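PDB 5FP1: probable TonB-dependent siderophore receptor PiuA from Acinetobacter baumannii, which probably binds iron-chelating siderophores, possibly including ferric enterobactin, at the outer membrane and so begins the uptake of iron. Local coordinates for residues E518-T527 / A540-R551. Sequence-based numbering, arbitrary orientation.
Sequences EEAQTFEIGT and AAIFRTEKQNTR
The amide of Q521 has flat neighbours on two sides. Q548 crosses at about a right angle and stacks its own amide there, the planes 28° apart, while at its edge Q521 NE2 gives a hydrogen bond of 2.9 Å to E546 OE2, from well above the carboxylate plane. Q521 and E546 both hold CG between backbone N and carbonyl carbon (chi1 near 65°), which sends the two chains out side by side; a glutamine suits the place because its OE1 can also accept from Y488. The E518 carboxylate is shared differently: K547 NZ comes from above its plane to form a salt bridge with OE1 at 2.8 Å, whereas OE2 uses its anti lone pair to take the backbone N of R551 at 2.7 Å, in a nearly straight bond (170°). Segments 518-527 and 540-551 are neighbouring strands of the TonB-dependent receptor barrel, an antiparallel hairpin whose hydrogen-bonded pairs run from T527 with A540 to Q521 with E546. A classic beta bulge then sets Q548 and N549 both against E519, and a water joins Q548 NE2 to A520 O. On the face that meets the plug, T522 OG1 and T545 OG1 hydrogen-bond at 2.8 Å, small hydroxyls that also reach S123 and R88 respectively. E524 lies alongside F543; its OE1 forms a salt bridge with R88, which also makes a cation-pi contact with F543, while OE2 is hydrogen-bonded to Y485. On the outer face, I525 CG1 packs 3.9 Å from I542 CB, and a detergent molecule touches I525, as befits branched aliphatic residues on a membrane-facing wall.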
ATOM      1  N   GLU A 518      19.664   6.956  -0.783  1.00 19.26           N
ATOM      2  CA  GLU A 518      19.280   7.049  -2.182  1.00 19.08           C
ATOM      3  C   GLU A 518      18.623   8.386  -2.412  1.00 19.14           C
ATOM      4  O   GLU A 518      18.031   8.954  -1.508  1.00 16.71           O
ATOM      5  CB  GLU A 518      18.309   5.938  -2.542  1.00 18.81           C
ATOM      6  CG  GLU A 518      18.913   4.539  -2.434  1.00 18.26           C
ATOM      7  CD  GLU A 518      17.988   3.480  -2.986  1.00 20.50           C
ATOM      8  OE1 GLU A 518      16.787   3.464  -2.603  1.00 22.81           O
ATOM      9  OE2 GLU A 518      18.446   2.652  -3.796  1.00 19.57           O
ATOM     10  N   GLU A 519      18.724   8.885  -3.634  1.00 16.64           N
ATOM     11  CA  GLU A 519      18.204  10.196  -3.972  1.00 17.70           C
ATOM     12  C   GLU A 519      17.321  10.071  -5.190  1.00 16.97           C
ATOM     13  O   GLU A 519      17.674   9.385  -6.171  1.00 18.44           O
ATOM     14  CB  GLU A 519      19.340  11.180  -4.262  1.00 21.65           C
ATOM     15  CG  GLU A 519      20.226  11.470  -3.073  1.00 26.80           C
ATOM     16  CD  GLU A 519      21.400  12.362  -3.460  1.00 30.22           C
ATOM     17  OE1 GLU A 519      21.223  13.576  -3.524  1.00 43.99           O
ATOM     18  OE2 GLU A 519      22.472  11.844  -3.762  1.00 44.68           O
ATOM     19  N   ALA A 520      16.159  10.702  -5.115  1.00 17.27           N
ATOM     20  CA  ALA A 520      15.181  10.634  -6.188  1.00 15.34           C
ATOM     21  C   ALA A 520      14.581  12.011  -6.393  1.00 16.69           C
ATOM     22  O   ALA A 520      14.681  12.899  -5.523  1.00 16.76           O
ATOM     23  CB  ALA A 520      14.083   9.619  -5.867  1.00 16.53           C
ATOM     24  N   GLN A 521      13.913  12.167  -7.516  1.00 15.65           N
ATOM     25  CA  GLN A 521      13.281  13.428  -7.833  1.00 18.91           C
ATOM     26  C   GLN A 521      12.155  13.253  -8.835  1.00 15.86           C
ATOM     27  O   GLN A 521      12.116  12.284  -9.611  1.00 17.29           O
ATOM     28  CB  GLN A 521      14.335  14.430  -8.334  1.00 18.68           C
ATOM     29  CG  GLN A 521      14.954  13.981  -9.648  1.00 21.35           C
ATOM     30  CD  GLN A 521      16.155  14.802 -10.104  1.00 28.81           C
ATOM     31  OE1 GLN A 521      16.605  15.728  -9.438  1.00 29.88           O
ATOM     32  NE2 GLN A 521      16.673  14.453 -11.256  1.00 30.64           N
ATOM     33  N   THR A 522      11.219  14.204  -8.811  1.00 16.81           N
ATOM     34  CA  THR A 522      10.142  14.265  -9.770  1.00 16.94           C
ATOM     35  C   THR A 522      10.050  15.663 -10.376  1.00 18.74           C
ATOM     36  O   THR A 522      10.002  16.665  -9.652  1.00 16.87           O
ATOM     37  CB  THR A 522       8.800  13.908  -9.108  1.00 18.44           C
ATOM     38  OG1 THR A 522       8.827  12.536  -8.685  1.00 16.57           O
ATOM     39  CG2 THR A 522       7.615  14.118 -10.071  1.00 18.58           C
ATOM     40  N   PHE A 523      10.086  15.706 -11.701  1.00 19.06           N
ATOM     41  CA  PHE A 523       9.743  16.918 -12.472  1.00 17.96           C
ATOM     42  C   PHE A 523       8.393  16.686 -13.143  1.00 17.29           C
ATOM     43  O   PHE A 523       8.192  15.689 -13.840  1.00 18.59           O
ATOM     44  CB  PHE A 523      10.805  17.231 -13.542  1.00 21.16           C
ATOM     45  CG  PHE A 523      10.396  18.417 -14.426  1.00 27.91           C
ATOM     46  CD1 PHE A 523      10.495  19.717 -13.938  1.00 30.37           C
ATOM     47  CD2 PHE A 523       9.819  18.220 -15.674  1.00 38.79           C
ATOM     48  CE1 PHE A 523      10.105  20.806 -14.714  1.00 33.99           C
ATOM     49  CE2 PHE A 523       9.409  19.300 -16.449  1.00 41.62           C
ATOM     50  CZ  PHE A 523       9.553  20.593 -15.965  1.00 34.22           C
ATOM     51  N   GLU A 524       7.439  17.584 -12.933  1.00 17.24           N
ATOM     52  CA  GLU A 524       6.093  17.385 -13.456  1.00 16.53           C
ATOM     53  C   GLU A 524       5.514  18.693 -14.006  1.00 19.99           C
ATOM     54  O   GLU A 524       5.743  19.777 -13.463  1.00 19.51           O
ATOM     55  CB  GLU A 524       5.177  16.888 -12.358  1.00 17.07           C
ATOM     56  CG  GLU A 524       3.753  16.542 -12.766  1.00 19.33           C
ATOM     57  CD  GLU A 524       3.042  15.686 -11.721  1.00 22.83           C
ATOM     58  OE1 GLU A 524       3.642  14.662 -11.329  1.00 21.73           O
ATOM     59  OE2 GLU A 524       1.904  16.026 -11.297  1.00 19.04           O
ATOM     60  N   ILE A 525       4.778  18.545 -15.096  1.00 19.81           N
ATOM     61  CA  ILE A 525       3.936  19.593 -15.613  1.00 20.08           C
ATOM     62  C   ILE A 525       2.561  19.019 -15.724  1.00 18.08           C
ATOM     63  O   ILE A 525       2.377  17.851 -16.084  1.00 20.56           O
ATOM     64  CB  ILE A 525       4.431  20.077 -16.987  1.00 20.14           C
ATOM     65  CG1 ILE A 525       4.616  18.922 -17.943  1.00 29.80           C
ATOM     66  CG2 ILE A 525       5.749  20.780 -16.833  1.00 22.07           C
ATOM     67  CD1 ILE A 525       5.002  19.378 -19.331  1.00 41.56           C
ATOM     68  N   GLY A 526       1.569  19.831 -15.408  1.00 19.38           N
ATOM     69  CA  GLY A 526       0.225  19.352 -15.442  1.00 20.09           C
ATOM     70  C   GLY A 526      -0.841  20.419 -15.562  1.00 20.48           C
ATOM     71  O   GLY A 526      -0.565  21.638 -15.513  1.00 21.49           O
ATOM     72  N   THR A 527      -2.067  19.939 -15.700  1.00 19.81           N
ATOM     73  CA  THR A 527      -3.218  20.811 -15.713  1.00 21.56           C
ATOM     74  C   THR A 527      -4.397  20.123 -15.034  1.00 21.76           C
ATOM     75  O   THR A 527      -4.548  18.884 -15.085  1.00 22.60           O
ATOM     76  CB  THR A 527      -3.538  21.282 -17.163  1.00 24.73           C
ATOM     77  OG1 THR A 527      -4.538  22.320 -17.123  1.00 27.83           O
ATOM     78  CG2 THR A 527      -4.036  20.131 -17.995  1.00 29.91           C
ATOM     79  N   ALA A 540      -4.495  16.031 -15.670  1.00 20.11           N
ATOM     80  CA  ALA A 540      -3.507  15.481 -16.581  1.00 21.64           C
ATOM     81  C   ALA A 540      -2.131  15.892 -16.101  1.00 22.53           C
ATOM     82  O   ALA A 540      -1.946  17.008 -15.620  1.00 26.07           O
ATOM     83  CB  ALA A 540      -3.743  15.992 -17.988  1.00 25.82           C
ATOM     84  N   ALA A 541      -1.156  14.998 -16.254  1.00 19.69           N
ATOM     85  CA  ALA A 541       0.206  15.273 -15.845  1.00 17.79           C
ATOM     86  C   ALA A 541       1.179  14.494 -16.685  1.00 19.87           C
ATOM     87  O   ALA A 541       0.905  13.339 -17.075  1.00 20.75           O
ATOM     88  CB  ALA A 541       0.387  14.925 -14.379  1.00 23.66           C
ATOM     89  N   ILE A 542       2.329  15.119 -16.930  1.00 18.33           N
ATOM     90  CA  ILE A 542       3.438  14.523 -17.643  1.00 19.90           C
ATOM     91  C   ILE A 542       4.611  14.714 -16.710  1.00 20.57           C
ATOM     92  O   ILE A 542       4.765  15.775 -16.121  1.00 20.53           O
ATOM     93  CB  ILE A 542       3.703  15.257 -18.983  1.00 23.29           C
ATOM     94  CG1 ILE A 542       2.586  14.964 -19.964  1.00 29.09           C
ATOM     95  CG2 ILE A 542       5.045  14.862 -19.573  1.00 27.51           C
ATOM     96  CD1 ILE A 542       2.760  13.636 -20.656  1.00 39.60           C
ATOM     97  N   PHE A 543       5.451  13.694 -16.561  1.00 18.73           N
ATOM     98  CA  PHE A 543       6.450  13.722 -15.501  1.00 16.95           C
ATOM     99  C   PHE A 543       7.629  12.829 -15.796  1.00 16.21           C
ATOM    100  O   PHE A 543       7.540  11.886 -16.583  1.00 18.63           O
ATOM    101  CB  PHE A 543       5.822  13.306 -14.160  1.00 17.65           C
ATOM    102  CG  PHE A 543       5.120  11.980 -14.227  1.00 17.58           C
ATOM    103  CD1 PHE A 543       5.802  10.799 -14.039  1.00 20.82           C
ATOM    104  CD2 PHE A 543       3.771  11.931 -14.495  1.00 19.32           C
ATOM    105  CE1 PHE A 543       5.134   9.584 -14.141  1.00 19.06           C
ATOM    106  CE2 PHE A 543       3.098  10.733 -14.609  1.00 20.34           C
ATOM    107  CZ  PHE A 543       3.780   9.559 -14.422  1.00 20.08           C
ATOM    108  N   ARG A 544       8.736  13.139 -15.152  1.00 16.73           N
ATOM    109  CA  ARG A 544       9.812  12.194 -14.946  1.00 18.65           C
ATOM    110  C   ARG A 544      10.020  12.036 -13.442  1.00 16.69           C
ATOM    111  O   ARG A 544      10.321  13.008 -12.726  1.00 15.97           O
ATOM    112  CB  ARG A 544      11.103  12.616 -15.611  1.00 21.34           C
ATOM    113  CG  ARG A 544      12.253  11.653 -15.285  1.00 22.27           C
ATOM    114  CD  ARG A 544      13.508  11.986 -16.086  1.00 23.63           C
ATOM    115  NE  ARG A 544      13.235  11.777 -17.496  1.00 24.59           N
ATOM    116  CZ  ARG A 544      13.960  12.264 -18.495  1.00 31.35           C
ATOM    117  NH1 ARG A 544      15.038  12.977 -18.262  1.00 34.13           N
ATOM    118  NH2 ARG A 544      13.595  12.041 -19.730  1.00 32.27           N
ATOM    119  N   THR A 545       9.765  10.824 -12.977  1.00 16.71           N
ATOM    120  CA  THR A 545       9.979  10.419 -11.567  1.00 15.37           C
ATOM    121  C   THR A 545      11.089   9.395 -11.621  1.00 16.55           C
ATOM    122  O   THR A 545      10.990   8.394 -12.356  1.00 15.89           O
ATOM    123  CB  THR A 545       8.694   9.843 -10.961  1.00 18.73           C
ATOM    124  OG1 THR A 545       7.749  10.910 -10.731  1.00 17.05           O
ATOM    125  CG2 THR A 545       8.973   9.097  -9.613  1.00 15.54           C
ATOM    126  N   GLU A 546      12.182   9.669 -10.921  1.00 17.32           N
ATOM    127  CA  GLU A 546      13.380   8.898 -11.081  1.00 20.10           C
ATOM    128  C   GLU A 546      14.166   8.777  -9.818  1.00 16.70           C
ATOM    129  O   GLU A 546      14.113   9.647  -8.943  1.00 17.25           O
ATOM    130  CB  GLU A 546      14.295   9.511 -12.156  1.00 18.52           C
ATOM    131  CG  GLU A 546      14.805  10.885 -11.815  1.00 19.50           C
ATOM    132  CD  GLU A 546      15.613  11.519 -12.948  1.00 25.31           C
ATOM    133  OE1 GLU A 546      16.409  10.804 -13.599  1.00 27.25           O
ATOM    134  OE2 GLU A 546      15.429  12.730 -13.181  1.00 28.02           O
ATOM    135  N   LYS A 547      14.947   7.709  -9.758  1.00 15.76           N
ATOM    136  CA  LYS A 547      15.895   7.530  -8.667  1.00 18.50           C
ATOM    137  C   LYS A 547      17.294   7.572  -9.269  1.00 19.63           C
ATOM    138  O   LYS A 547      17.838   6.551  -9.699  1.00 19.31           O
ATOM    139  CB  LYS A 547      15.640   6.227  -7.913  1.00 18.66           C
ATOM    140  CG  LYS A 547      16.459   6.121  -6.649  1.00 19.76           C
ATOM    141  CD  LYS A 547      16.354   4.756  -6.006  1.00 24.28           C
ATOM    142  CE  LYS A 547      15.030   4.518  -5.336  1.00 20.58           C
ATOM    143  NZ  LYS A 547      14.995   3.117  -4.776  1.00 23.41           N
ATOM    144  N   GLN A 548      17.850   8.778  -9.327  1.00 19.77           N
ATOM    145  CA  GLN A 548      19.090   9.010 -10.055  1.00 22.55           C
ATOM    146  C   GLN A 548      20.295   8.554  -9.245  1.00 24.56           C
ATOM    147  O   GLN A 548      21.382   8.444  -9.767  1.00 21.25           O
ATOM    148  CB  GLN A 548      19.200  10.493 -10.457  1.00 26.20           C
ATOM    149  CG  GLN A 548      19.496  11.461  -9.327  1.00 25.59           C
ATOM    150  CD  GLN A 548      18.275  11.856  -8.525  1.00 25.52           C
ATOM    151  OE1 GLN A 548      17.176  11.384  -8.762  1.00 21.75           O
ATOM    152  NE2 GLN A 548      18.471  12.728  -7.559  1.00 25.65           N
ATOM    153  N   ASN A 549      20.105   8.278  -7.960  1.00 20.38           N
ATOM    154  CA  ASN A 549      21.133   7.629  -7.170  1.00 21.89           C
ATOM    155  C   ASN A 549      20.522   6.458  -6.440  1.00 20.62           C
ATOM    156  O   ASN A 549      19.888   6.625  -5.375  1.00 21.98           O
ATOM    157  CB  ASN A 549      21.751   8.603  -6.159  1.00 27.01           C
ATOM    158  CG  ASN A 549      22.777   9.495  -6.789  1.00 41.26           C
ATOM    159  OD1 ASN A 549      23.896   9.065  -7.075  1.00 56.69           O
ATOM    160  ND2 ASN A 549      22.398  10.726  -7.050  1.00 45.93           N
ATOM    161  N   THR A 550      20.689   5.283  -7.038  1.00 20.15           N
ATOM    162  CA  THR A 550      20.148   4.039  -6.519  1.00 20.27           C
ATOM    163  C   THR A 550      21.267   3.231  -5.916  1.00 19.75           C
ATOM    164  O   THR A 550      22.377   3.160  -6.487  1.00 21.67           O
ATOM    165  CB  THR A 550      19.525   3.224  -7.667  1.00 20.35           C
ATOM    166  OG1 THR A 550      18.453   3.963  -8.263  1.00 20.39           O
ATOM    167  CG2 THR A 550      18.999   1.874  -7.187  1.00 20.37           C
ATOM    168  N   ARG A 551      20.993   2.604  -4.779  1.00 19.78           N
ATOM    169  CA  ARG A 551      21.981   1.767  -4.128  1.00 18.84           C
ATOM    170  C   ARG A 551      22.081   0.463  -4.900  1.00 22.31           C
ATOM    171  O   ARG A 551      21.075  -0.144  -5.201  1.00 18.17           O
ATOM    172  CB  ARG A 551      21.596   1.484  -2.672  1.00 21.63           C
ATOM    173  CG  ARG A 551      22.725   0.844  -1.859  1.00 20.21           C
ATOM    174  CD  ARG A 551      22.437   0.954  -0.368  1.00 25.35           C
ATOM    175  NE  ARG A 551      21.218   0.290   0.012  1.00 27.34           N
ATOM    176  CZ  ARG A 551      20.082   0.866   0.389  1.00 25.60           C
ATOM    177  NH1 ARG A 551      19.921   2.185   0.456  1.00 22.81           N
ATOM    178  NH2 ARG A 551      19.076   0.083   0.711  1.00 31.13           N
TER
HETATM  179  O   HOH W   1      17.131  14.263  -5.198  1.00 29.79           O